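Local coordinates for protein D-alanyl-D-alanine carboxypeptidase DacB2 (Mycobacterium tuberculosis H37Rv, PDB 4RYE) that acts as a penicillin-binding serine D,D-carboxypeptidase that probably trims the terminal D-Ala-D-Ala of peptidoglycan stem peptides during cell-wall synthesis, at residues V51-V56 against D105-L110; L94-L99 against P178-P183; L98-G103 against A172-E177; V192-L197 against G207-T212. All coordinates share one frame; numbering follows the deposited sequence.

Contact 1: V51-V56 against D105-L110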
loop_
_atom_site.group_PDB
_atom_site.type_symbol
_atom_site.label_atom_id
_atom_site.label_comp_id
_atom_site.label_asym_id
_atom_site.label_seq_id
_atom_site.Cartn_x
_atom_site.Cartn_y
_atom_site.Cartn_z
ATOM N N VAL A 51 -1.199 -0.395 4.242
ATOM C CA VAL A 51 -2.040 -1.515 3.814
ATOM C C VAL A 51 -2.114 -2.579 4.910
ATOM O O VAL A 51 -3.174 -3.167 5.171
ATOM C CB VAL A 51 -1.511 -2.153 2.505
ATOM C CG1 VAL A 51 -2.375 -3.341 2.101
ATOM C CG2 VAL A 51 -1.471 -1.118 1.373
ATOM N N LEU A 52 -0.985 -2.836 5.550
ATOM C CA LEU A 52 -0.940 -3.764 6.670
ATOM C C LEU A 52 -1.763 -3.246 7.855
ATOM O O LEU A 52 -2.451 -4.013 8.521
ATOM C CB LEU A 52 0.511 -4.000 7.084
ATOM C CG LEU A 52 0.767 -5.089 8.122
ATOM C CD1 LEU A 52 0.197 -6.413 7.623
ATOM C CD2 LEU A 52 2.261 -5.195 8.403
ATOM N N LEU A 53 -1.707 -1.944 8.120
ATOM C CA LEU A 53 -2.560 -1.366 9.164
ATOM C C LEU A 53 -4.031 -1.552 8.796
ATOM O O LEU A 53 -4.848 -1.908 9.643
ATOM C CB LEU A 53 -2.251 0.127 9.353
ATOM C CG LEU A 53 -3.210 0.889 10.275
ATOM C CD1 LEU A 53 -3.185 0.323 11.680
ATOM C CD2 LEU A 53 -2.850 2.373 10.284
ATOM N N ALA A 54 -4.370 -1.315 7.530
ATOM C CA ALA A 54 -5.748 -1.488 7.068
ATOM C C ALA A 54 -6.270 -2.910 7.297
ATOM O O ALA A 54 -7.421 -3.095 7.699
ATOM C CB ALA A 54 -5.890 -1.087 5.582
ATOM N N LEU A 55 -5.435 -3.911 7.032
ATOM C CA LEU A 55 -5.807 -5.307 7.298
ATOM C C LEU A 55 -6.167 -5.555 8.766
ATOM O O LEU A 55 -7.152 -6.226 9.070
ATOM C CB LEU A 55 -4.658 -6.243 6.930
ATOM C CG LEU A 55 -4.521 -6.696 5.485
ATOM C CD1 LEU A 55 -3.209 -7.462 5.338
ATOM C CD2 LEU A 55 -5.705 -7.564 5.095
ATOM N N VAL A 56 -5.351 -5.031 9.678
ATOM C CA VAL A 56 -5.620 -5.186 11.102
ATOM C C VAL A 56 -6.939 -4.490 11.460
ATOM O O VAL A 56 -7.789 -5.060 12.158
ATOM C CB VAL A 56 -4.471 -4.606 11.956
ATOM C CG1 VAL A 56 -4.870 -4.568 13.434
ATOM C CG2 VAL A 56 -3.200 -5.425 11.762
ATOM N N ASP A 105 -2.378 11.123 10.240
ATOM C CA ASP A 105 -3.299 11.367 11.347
ATOM C C ASP A 105 -4.391 10.298 11.367
ATOM O O ASP A 105 -4.828 9.868 12.431
ATOM C CB ASP A 105 -3.879 12.789 11.305
ATOM C CG ASP A 105 -4.508 13.143 9.960
ATOM O OD1 ASP A 105 -4.321 12.389 8.975
ATOM O OD2 ASP A 105 -5.185 14.199 9.891
ATOM N N ALA A 106 -4.804 9.846 10.188
ATOM C CA ALA A 106 -5.757 8.749 10.086
ATOM C C ALA A 106 -5.152 7.448 10.626
ATOM O O ALA A 106 -5.818 6.680 11.331
ATOM C CB ALA A 106 -6.182 8.570 8.645
ATOM N N ALA A 107 -3.894 7.194 10.277
ATOM C CA ALA A 107 -3.187 6.025 10.782
ATOM C C ALA A 107 -3.075 6.056 12.302
ATOM O O ALA A 107 -3.326 5.057 12.972
ATOM C CB ALA A 107 -1.802 5.904 10.144
ATOM N N ASN A 108 -2.674 7.189 12.857
ATOM C CA ASN A 108 -2.506 7.250 14.301
ATOM C C ASN A 108 -3.837 7.169 15.056
ATOM O O ASN A 108 -3.889 6.680 16.188
ATOM C CB ASN A 108 -1.678 8.481 14.703
ATOM C CG ASN A 108 -0.244 8.398 14.196
ATOM O OD1 ASN A 108 0.287 7.303 13.992
ATOM N ND2 ASN A 108 0.377 9.546 13.976
ATOM N N THR A 109 -4.913 7.630 14.424
ATOM C CA THR A 109 -6.226 7.594 15.052
ATOM C C THR A 109 -6.815 6.186 14.977
ATOM O O THR A 109 -7.508 5.746 15.891
ATOM C CB THR A 109 -7.185 8.650 14.455
ATOM O OG1 THR A 109 -6.521 9.922 14.413
ATOM C CG2 THR A 109 -8.439 8.797 15.326
ATOM N N LEU A 110 -6.522 5.471 13.897
ATOM C CA LEU A 110 -6.858 4.054 13.828
ATOM C C LEU A 110 -6.081 3.272 14.882
ATOM O O LEU A 110 -6.624 2.382 15.521
ATOM C CB LEU A 110 -6.559 3.496 12.437
ATOM C CG LEU A 110 -7.608 3.844 11.375
ATOM C CD1 LEU A 110 -7.109 3.477 9.973
ATOM C CD2 LEU A 110 -8.949 3.161 11.671
#
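Just upstream of the point where A107 and L110 receive L53, the 105-110 helix holds one doubly gripped polar atom, D105 O. It accepts the ordinary helical bond from T109 N at 3.0 Å and a second, shorter one from T109 OG1 at 2.6 Å, the two donors arriving from opposite faces of the carbonyl plane. The hydroxyl, tilted 28° from that plane, is thus bonded within its own helix, while the carboxylate of D105 is held by backbone N-H groups of V81, G82 and V83. Both polar groups are thereby settled away from the neighbouring helix.

The side chains that touch across the contact are all apolar. L53 swings CG anti to its backbone N (chi1 172°), which carries CD2 across to the other helix. There the methyl sits on the backbone as much as on a side chain, 3.7 Å from A107 CB and equally close to A107 CA. L110 joins more loosely from the next turn, its CD1 4.4 Å from L53 CD2. L98 of helix 91-100 fills in beside all three, making this a three-helix junction.

A107 also touches K50, the proton acceptor by similarity, which begins the helix bearing L53 and belongs to the SxxK motif with S47. No hydrogen bond crosses the contact, so this buried junction joins helix 50-60 to helix 104-113 by close methyl packing alone, and that packing places A107 beside the probable proton acceptor.

Contact 2: L94-L99 against P178-P183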
loop_
_atom_site.group_PDB
_atom_site.type_symbol
_atom_site.label_atom_id
_atom_site.label_comp_id
_atom_site.label_asym_id
_atom_site.label_seq_id
_atom_site.Cartn_x
_atom_site.Cartn_y
_atom_site.Cartn_z
ATOM N N LEU A 94 -11.869 6.890 8.760
ATOM C CA LEU A 94 -10.428 6.887 8.984
ATOM C C LEU A 94 -9.716 6.031 7.943
ATOM O O LEU A 94 -8.621 6.385 7.493
ATOM C CB LEU A 94 -10.081 6.450 10.417
ATOM C CG LEU A 94 -10.521 7.390 11.554
ATOM C CD1 LEU A 94 -10.245 6.788 12.940
ATOM C CD2 LEU A 94 -9.834 8.731 11.420
ATOM N N LEU A 95 -10.341 4.922 7.541
ATOM C CA LEU A 95 -9.761 4.051 6.516
ATOM C C LEU A 95 -9.723 4.733 5.143
ATOM O O LEU A 95 -8.771 4.543 4.379
ATOM C CB LEU A 95 -10.514 2.715 6.428
ATOM C CG LEU A 95 -10.182 1.707 7.522
ATOM C CD1 LEU A 95 -11.202 0.575 7.547
ATOM C CD2 LEU A 95 -8.792 1.157 7.291
ATOM N N ASP A 96 -10.748 5.524 4.835
ATOM C CA ASP A 96 -10.743 6.336 3.617
ATOM C C ASP A 96 -9.605 7.340 3.655
ATOM O O ASP A 96 -8.888 7.505 2.669
ATOM C CB ASP A 96 -12.067 7.096 3.442
ATOM C CG ASP A 96 -13.224 6.180 3.067
ATOM O OD1 ASP A 96 -12.969 5.079 2.538
ATOM O OD2 ASP A 96 -14.393 6.562 3.297
ATOM N N GLY A 97 -9.454 8.022 4.790
ATOM C CA GLY A 97 -8.367 8.971 4.971
ATOM C C GLY A 97 -7.024 8.275 4.841
ATOM O O GLY A 97 -6.104 8.779 4.173
ATOM N N LEU A 98 -6.922 7.097 5.454
ATOM C CA LEU A 98 -5.702 6.290 5.395
ATOM C C LEU A 98 -5.318 5.890 3.977
ATOM O O LEU A 98 -4.157 6.027 3.570
ATOM C CB LEU A 98 -5.877 5.013 6.225
ATOM C CG LEU A 98 -4.628 4.151 6.375
ATOM C CD1 LEU A 98 -3.662 4.839 7.323
ATOM C CD2 LEU A 98 -4.985 2.757 6.881
ATOM N N LEU A 99 -6.292 5.387 3.226
ATOM C CA LEU A 99 -6.010 4.753 1.946
ATOM C C LEU A 99 -6.106 5.677 0.734
ATOM O O LEU A 99 -5.448 5.429 -0.271
ATOM C CB LEU A 99 -6.900 3.533 1.758
ATOM C CG LEU A 99 -6.674 2.409 2.779
ATOM C CD1 LEU A 99 -7.631 1.273 2.495
ATOM C CD2 LEU A 99 -5.231 1.907 2.763
ATOM N N PRO A 178 -12.882 6.647 -6.289
ATOM C CA PRO A 178 -12.227 7.871 -6.752
ATOM C C PRO A 178 -12.227 8.951 -5.670
ATOM O O PRO A 178 -11.380 9.838 -5.692
ATOM C CB PRO A 178 -13.089 8.305 -7.947
ATOM C CG PRO A 178 -14.436 7.695 -7.699
ATOM C CD PRO A 178 -14.152 6.385 -6.993
ATOM N N SER A 179 -13.160 8.862 -4.726
ATOM C CA SER A 179 -13.324 9.911 -3.729
ATOM C C SER A 179 -14.093 9.409 -2.522
ATOM O O SER A 179 -14.698 8.335 -2.554
ATOM C CB SER A 179 -14.057 11.111 -4.334
ATOM O OG SER A 179 -15.356 10.735 -4.759
ATOM N N ALA A 180 -14.067 10.195 -1.450
ATOM C CA ALA A 180 -14.835 9.870 -0.261
ATOM C C ALA A 180 -15.147 11.147 0.488
ATOM O O ALA A 180 -14.471 12.162 0.303
ATOM C CB ALA A 180 -14.065 8.903 0.632
HETATM N N MSE A 181 -16.173 11.095 1.334
HETATM C CA MSE A 181 -16.524 12.230 2.173
HETATM C C MSE A 181 -15.843 12.077 3.527
HETATM O O MSE A 181 -15.874 11.001 4.126
HETATM C CB MSE A 181 -18.042 12.310 2.366
HETATM C CG MSE A 181 -18.847 12.621 1.113
HETATM SE SE MSE A 181 -18.287 14.213 0.122
HETATM C CE MSE A 181 -18.223 15.531 1.505
ATOM N N PHE A 182 -15.230 13.153 4.012
ATOM C CA PHE A 182 -14.580 13.127 5.317
ATOM C C PHE A 182 -15.090 14.298 6.154
ATOM O O PHE A 182 -15.304 15.389 5.626
ATOM C CB PHE A 182 -13.061 13.183 5.149
ATOM C CG PHE A 182 -12.299 12.857 6.399
ATOM C CD1 PHE A 182 -12.027 11.540 6.735
ATOM C CD2 PHE A 182 -11.854 13.871 7.241
ATOM C CE1 PHE A 182 -11.318 11.234 7.893
ATOM C CE2 PHE A 182 -11.153 13.582 8.395
ATOM C CZ PHE A 182 -10.885 12.256 8.727
ATOM N N PRO A 183 -15.319 14.069 7.457
ATOM C CA PRO A 183 -15.850 15.130 8.326
ATOM C C PRO A 183 -14.944 16.360 8.379
ATOM O O PRO A 183 -13.719 16.237 8.329
ATOM C CB PRO A 183 -15.903 14.463 9.703
ATOM C CG PRO A 183 -16.005 13.007 9.422
ATOM C CD PRO A 183 -15.192 12.784 8.168
HETATM O O HOH W 1 -15.550 8.277 4.576
#
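The methyl of A180 presses against the flank of D96, and here the helix and the strand come closest. A180 CB lies 3.6 Å from D96 OD2 and 3.9 Å from D96 CB, so the methyl covers carboxylate and stem alike. With CG anti to the carbonyl carbon (chi1 -72°), the acid leans out to the strand while its other oxygen, OD1, makes a salt bridge with R92 one turn earlier. The carboxylate of E177 comes near the same OD1, and R92, which also pairs with E177, probably offsets the two like charges.

Strand 179-184 forms a two-stranded antiparallel hairpin with 187-192, and this hairpin packs against helix 91-100 in the mainly helical part of the fold shared by penicillin-binding proteins and serine beta-lactamases. Further along, F182 presents its ring edge to the helix, with L94 N near the ring plane, 4.5 Å from F182 CE1, and G97 alongside. P183 CD lies over one face, 3.4 Å above the plane toward the rim; the ring of Y89 also meets the F182 ring, the planes at about 25°.

The packing is looser between these two points. A water donates to M181 O at 2.8 Å and also approaches D96 OD2, although that second separation is improbably short and its length doubtful. The selenomethionine side chain of M181 leaves from the opposite side of the strand, exposed and directed away from the helix.

Contact 3: L98-G103 against A172-E177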
loop_
_atom_site.group_PDB
_atom_site.type_symbol
_atom_site.label_atom_id
_atom_site.label_comp_id
_atom_site.label_asym_id
_atom_site.label_seq_id
_atom_site.Cartn_x
_atom_site.Cartn_y
_atom_site.Cartn_z
ATOM N N LEU A 98 -6.922 7.097 5.454
ATOM C CA LEU A 98 -5.702 6.290 5.395
ATOM C C LEU A 98 -5.318 5.890 3.977
ATOM O O LEU A 98 -4.157 6.027 3.570
ATOM C CB LEU A 98 -5.877 5.013 6.225
ATOM C CG LEU A 98 -4.628 4.151 6.375
ATOM C CD1 LEU A 98 -3.662 4.839 7.323
ATOM C CD2 LEU A 98 -4.985 2.757 6.881
ATOM N N LEU A 99 -6.292 5.387 3.226
ATOM C CA LEU A 99 -6.010 4.753 1.946
ATOM C C LEU A 99 -6.106 5.677 0.734
ATOM O O LEU A 99 -5.448 5.429 -0.271
ATOM C CB LEU A 99 -6.900 3.533 1.758
ATOM C CG LEU A 99 -6.674 2.409 2.779
ATOM C CD1 LEU A 99 -7.631 1.273 2.495
ATOM C CD2 LEU A 99 -5.231 1.907 2.763
ATOM N N LEU A 100 -6.914 6.733 0.817
ATOM C CA LEU A 100 -7.059 7.656 -0.321
ATOM C C LEU A 100 -6.031 8.789 -0.322
ATOM O O LEU A 100 -5.528 9.179 -1.381
ATOM C CB LEU A 100 -8.474 8.249 -0.388
ATOM C CG LEU A 100 -9.515 7.469 -1.198
ATOM C CD1 LEU A 100 -9.666 6.050 -0.672
ATOM C CD2 LEU A 100 -10.856 8.178 -1.169
ATOM N N VAL A 101 -5.725 9.330 0.852
ATOM C CA VAL A 101 -4.784 10.451 0.920
ATOM C C VAL A 101 -3.565 10.180 1.809
ATOM O O VAL A 101 -2.798 11.102 2.112
ATOM C CB VAL A 101 -5.470 11.778 1.342
ATOM C CG1 VAL A 101 -6.643 12.102 0.424
ATOM C CG2 VAL A 101 -5.922 11.717 2.793
ATOM N N SER A 102 -3.388 8.920 2.209
ATOM C CA SER A 102 -2.232 8.507 3.007
ATOM C C SER A 102 -2.106 9.314 4.302
ATOM O O SER A 102 -1.008 9.729 4.686
ATOM C CB SER A 102 -0.940 8.641 2.195
ATOM O OG SER A 102 0.046 7.748 2.683
ATOM N N GLY A 103 -3.230 9.533 4.976
ATOM C CA GLY A 103 -3.250 10.395 6.147
ATOM C C GLY A 103 -2.545 9.755 7.324
ATOM O O GLY A 103 -2.968 8.706 7.796
ATOM N N ALA A 172 -11.049 -3.711 -1.105
ATOM C CA ALA A 172 -11.109 -3.613 -2.566
ATOM C C ALA A 172 -11.980 -2.445 -3.011
ATOM O O ALA A 172 -11.665 -1.758 -3.992
ATOM C CB ALA A 172 -11.605 -4.919 -3.177
ATOM N N GLN A 173 -13.070 -2.203 -2.293
ATOM C CA GLN A 173 -13.942 -1.075 -2.619
ATOM C C GLN A 173 -13.237 0.258 -2.377
ATOM O O GLN A 173 -13.235 1.133 -3.248
ATOM C CB GLN A 173 -15.237 -1.136 -1.804
ATOM C CG GLN A 173 -16.234 -0.026 -2.143
ATOM C CD GLN A 173 -17.549 -0.179 -1.409
ATOM O OE1 GLN A 173 -17.610 -0.035 -0.189
ATOM N NE2 GLN A 173 -18.610 -0.488 -2.150
ATOM N N ILE A 174 -12.634 0.402 -1.198
ATOM C CA ILE A 174 -11.988 1.663 -0.819
ATOM C C ILE A 174 -10.817 2.018 -1.732
ATOM O O ILE A 174 -10.731 3.140 -2.231
ATOM C CB ILE A 174 -11.492 1.629 0.642
ATOM C CG1 ILE A 174 -12.684 1.531 1.602
ATOM C CG2 ILE A 174 -10.665 2.881 0.964
ATOM C CD1 ILE A 174 -12.277 1.166 3.030
ATOM N N THR A 175 -9.922 1.063 -1.958
ATOM C CA THR A 175 -8.702 1.338 -2.717
ATOM C C THR A 175 -9.041 1.761 -4.155
ATOM O O THR A 175 -8.260 2.456 -4.825
ATOM C CB THR A 175 -7.713 0.133 -2.649
ATOM O OG1 THR A 175 -6.415 0.539 -3.111
ATOM C CG2 THR A 175 -8.215 -1.051 -3.479
ATOM N N ALA A 176 -10.235 1.384 -4.606
ATOM C CA ALA A 176 -10.687 1.727 -5.951
ATOM C C ALA A 176 -11.623 2.954 -6.028
ATOM O O ALA A 176 -11.898 3.440 -7.130
ATOM C CB ALA A 176 -11.337 0.514 -6.618
ATOM N N GLU A 177 -12.109 3.448 -4.886
ATOM C CA GLU A 177 -12.956 4.659 -4.857
ATOM C C GLU A 177 -12.221 5.871 -5.409
ATOM O O GLU A 177 -11.078 6.134 -5.020
ATOM C CB GLU A 177 -13.361 5.035 -3.418
ATOM C CG GLU A 177 -14.249 4.087 -2.649
ATOM C CD GLU A 177 -14.289 4.472 -1.169
ATOM O OE1 GLU A 177 -13.500 5.360 -0.776
ATOM O OE2 GLU A 177 -15.089 3.901 -0.400
HETATM O O HOH W 2 -5.110 2.447 -1.275
#
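Two helix ends converge here, with L99 and T175 as the nearest backbone positions, their CA atoms 6.4 Å apart. Helix 91-100 gives way at V101, S102 takes up left-handed backbone angles (56/43), and G103 becomes the N-cap of helix 104-113. Near the end of segment 172-177, E177 N bonds I174 O at 3.0 Å, and the chain runs on to strand 179-184.

The side chains mesh around I174. Its CG2, anti to the backbone N, points between two leucines and lies 3.8 Å from L99 CD1 and 3.7 Å from L100 CD1, each leucine crossing the isoleucine at about a right angle. L100 CD1 also rests 3.5 Å from I174 O, so its methyl packs on the backbone carbonyl of I174 as well as on its branch.

The sharp turn after this leucine pair carries S102, an active-site residue by similarity and the serine of the Ser-Gly-Asn motif of penicillin-binding proteins. Its OG is hydrogen-bonded to S47 OG and to K208 NZ.

Beside L100, E177 extends beyond CG, and its OE1 comes within 3.9 Å of L100 CD2, a van der Waals contact of methyl and carboxylate oxygen. The other oxygen, OE2, is taken by a salt bridge to R92. Polar linkage between the segments is left to a bridging water that donates to L99 O at 3.2 Å and accepts from T175 OG1 at 3.0 Å. The same hydroxyl receives the N-H of G207, tying this helix end to strand 204-212, just before K208.

Contact 4: V192-L197 against G207-T212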
loop_
_atom_site.group_PDB
_atom_site.type_symbol
_atom_site.label_atom_id
_atom_site.label_comp_id
_atom_site.label_asym_id
_atom_site.label_seq_id
_atom_site.Cartn_x
_atom_site.Cartn_y
_atom_site.Cartn_z
ATOM N N VAL A 192 -10.010 13.157 -2.376
ATOM C CA VAL A 192 -9.814 12.397 -3.607
ATOM C C VAL A 192 -8.694 11.381 -3.452
ATOM O O VAL A 192 -7.739 11.586 -2.685
ATOM C CB VAL A 192 -9.542 13.311 -4.829
ATOM C CG1 VAL A 192 -10.673 14.303 -5.011
ATOM C CG2 VAL A 192 -8.221 14.051 -4.671
ATOM N N ASN A 193 -8.827 10.271 -4.174
ATOM C CA ASN A 193 -7.837 9.214 -4.158
ATOM C C ASN A 193 -6.571 9.681 -4.873
ATOM O O ASN A 193 -6.625 10.075 -6.037
ATOM C CB ASN A 193 -8.406 7.981 -4.871
ATOM C CG ASN A 193 -7.620 6.719 -4.577
ATOM O OD1 ASN A 193 -6.398 6.752 -4.405
ATOM N ND2 ASN A 193 -8.318 5.593 -4.520
ATOM N N GLN A 194 -5.433 9.630 -4.188
ATOM C CA GLN A 194 -4.181 10.112 -4.765
ATOM C C GLN A 194 -3.499 9.106 -5.693
ATOM O O GLN A 194 -2.473 9.419 -6.293
ATOM C CB GLN A 194 -3.211 10.538 -3.658
ATOM C CG GLN A 194 -2.611 9.384 -2.880
ATOM C CD GLN A 194 -1.749 9.847 -1.716
ATOM O OE1 GLN A 194 -1.672 11.042 -1.420
ATOM N NE2 GLN A 194 -1.090 8.900 -1.055
ATOM N N ASP A 195 -4.059 7.901 -5.798
ATOM C CA ASP A 195 -3.508 6.856 -6.660
ATOM C C ASP A 195 -3.840 7.141 -8.120
ATOM O O ASP A 195 -4.928 6.810 -8.600
ATOM C CB ASP A 195 -4.073 5.494 -6.245
ATOM C CG ASP A 195 -3.575 4.346 -7.119
ATOM O OD1 ASP A 195 -2.646 4.543 -7.938
ATOM O OD2 ASP A 195 -4.110 3.225 -6.967
ATOM N N GLU A 196 -2.886 7.736 -8.828
ATOM C CA GLU A 196 -3.099 8.165 -10.208
ATOM C C GLU A 196 -3.172 6.993 -11.186
ATOM O O GLU A 196 -3.598 7.147 -12.328
ATOM C CB GLU A 196 -1.993 9.131 -10.627
ATOM C CG GLU A 196 -1.933 10.373 -9.752
ATOM C CD GLU A 196 -1.229 11.523 -10.424
ATOM O OE1 GLU A 196 -0.683 11.319 -11.529
ATOM O OE2 GLU A 196 -1.230 12.634 -9.850
ATOM N N LEU A 197 -2.764 5.819 -10.737
ATOM C CA LEU A 197 -2.882 4.641 -11.582
ATOM C C LEU A 197 -4.354 4.387 -11.935
ATOM O O LEU A 197 -4.659 3.950 -13.041
ATOM C CB LEU A 197 -2.231 3.423 -10.920
ATOM C CG LEU A 197 -1.519 2.441 -11.859
ATOM C CD1 LEU A 197 -0.476 3.159 -12.710
ATOM C CD2 LEU A 197 -0.872 1.308 -11.092
ATOM N N GLY A 207 -4.141 0.503 -5.255
ATOM C CA GLY A 207 -2.729 0.766 -5.103
ATOM C C GLY A 207 -2.472 1.663 -3.926
ATOM O O GLY A 207 -3.378 2.351 -3.439
ATOM N N LYS A 208 -1.226 1.662 -3.472
ATOM C CA LYS A 208 -0.838 2.525 -2.368
ATOM C C LYS A 208 0.586 2.991 -2.616
ATOM O O LYS A 208 1.464 2.173 -2.872
ATOM C CB LYS A 208 -0.936 1.756 -1.051
ATOM C CG LYS A 208 -0.687 2.619 0.179
ATOM C CD LYS A 208 -1.864 3.549 0.433
ATOM C CE LYS A 208 -1.526 4.610 1.464
ATOM N NZ LYS A 208 -0.499 5.569 0.963
ATOM N N THR A 209 0.809 4.299 -2.573
ATOM C CA THR A 209 2.140 4.865 -2.777
ATOM C C THR A 209 2.762 5.243 -1.446
ATOM O O THR A 209 2.062 5.369 -0.445
ATOM C CB THR A 209 2.056 6.156 -3.571
ATOM O OG1 THR A 209 1.172 7.053 -2.882
ATOM C CG2 THR A 209 1.521 5.885 -4.961
ATOM N N GLY A 210 4.077 5.450 -1.440
ATOM C CA GLY A 210 4.744 5.933 -0.244
ATOM C C GLY A 210 6.042 6.658 -0.530
ATOM O O GLY A 210 6.687 6.423 -1.555
ATOM N N TYR A 211 6.433 7.545 0.378
ATOM C CA TYR A 211 7.750 8.154 0.300
ATOM C C TYR A 211 8.232 8.554 1.680
ATOM O O TYR A 211 7.468 9.087 2.478
ATOM C CB TYR A 211 7.764 9.398 -0.608
ATOM C CG TYR A 211 9.131 10.068 -0.634
ATOM C CD1 TYR A 211 10.112 9.646 -1.519
ATOM C CD2 TYR A 211 9.452 11.087 0.256
ATOM C CE1 TYR A 211 11.363 10.226 -1.535
ATOM C CE2 TYR A 211 10.705 11.673 0.248
ATOM C CZ TYR A 211 11.654 11.238 -0.652
ATOM O OH TYR A 211 12.901 11.816 -0.671
ATOM N N THR A 212 9.504 8.283 1.948
ATOM C CA THR A 212 10.239 8.933 3.026
ATOM C C THR A 212 11.657 9.073 2.516
ATOM O O THR A 212 12.011 8.489 1.494
ATOM C CB THR A 212 10.280 8.119 4.345
ATOM O OG1 THR A 212 11.038 6.923 4.140
ATOM C CG2 THR A 212 8.876 7.773 4.862
#
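Both Q194 and T209 use the crowded position between backbone N and carbonyl carbon, Q194 for CG (chi1 72°) and T209 for OG1 (chi1 56°). The glutamine then runs out extended, and its amide end crosses obliquely toward the strand, NE2 reaching 3.4 Å from T209 OG1 and 3.9 Å from K208 NZ. K208 folds back on itself, bent at chi2 and chi4. Its NZ can thus donate to T209 O at 2.9 Å, in the carbonyl plane, while also bonding S102 OG.

D195 sits over the glycine. Its OD2 is 3.2 Å from G207 N, but the angle is poor for a hydrogen bond, and that N-H goes instead to T175 OG1. The aspartate is held from its own loop: D195 N bonds N193 OD1 at 3.0 Å in an Asx turn, and D195 OD1 takes L197 N at 3.1 Å from above the carboxylate plane, capping the following helix. W247 packs on both D195 and T209.

Here K208, T209 and G210 spell the KTG motif on the edge strand beside the active-site serines, a hallmark of penicillin-binding proteins and serine beta-lactamases.

Contacts 1, 3 and 4 adjoin the active-site residues, while contact 2 lies farther out on the helix it has in common with contact 3. Contacts 2 and 3 both use helix 91-100, share L98 and L99, and have centres only 6 Å apart; their second segments, helix 169-176 and strand 179-184, follow each other in the chain. Contact 1 interleaves with both along the sequence, since helix 104-113 comes directly after helix 91-100, and lies 11 to 12 Å from them. Contact 4 comes last, 9 Å from contact 3 and 15 Å from contact 1, and joins the helical part to strand 204-212 at the edge of the six-stranded sheet. The SxxK helix, the Ser-Gly-Asn turn and the KTG strand thus meet between the two parts.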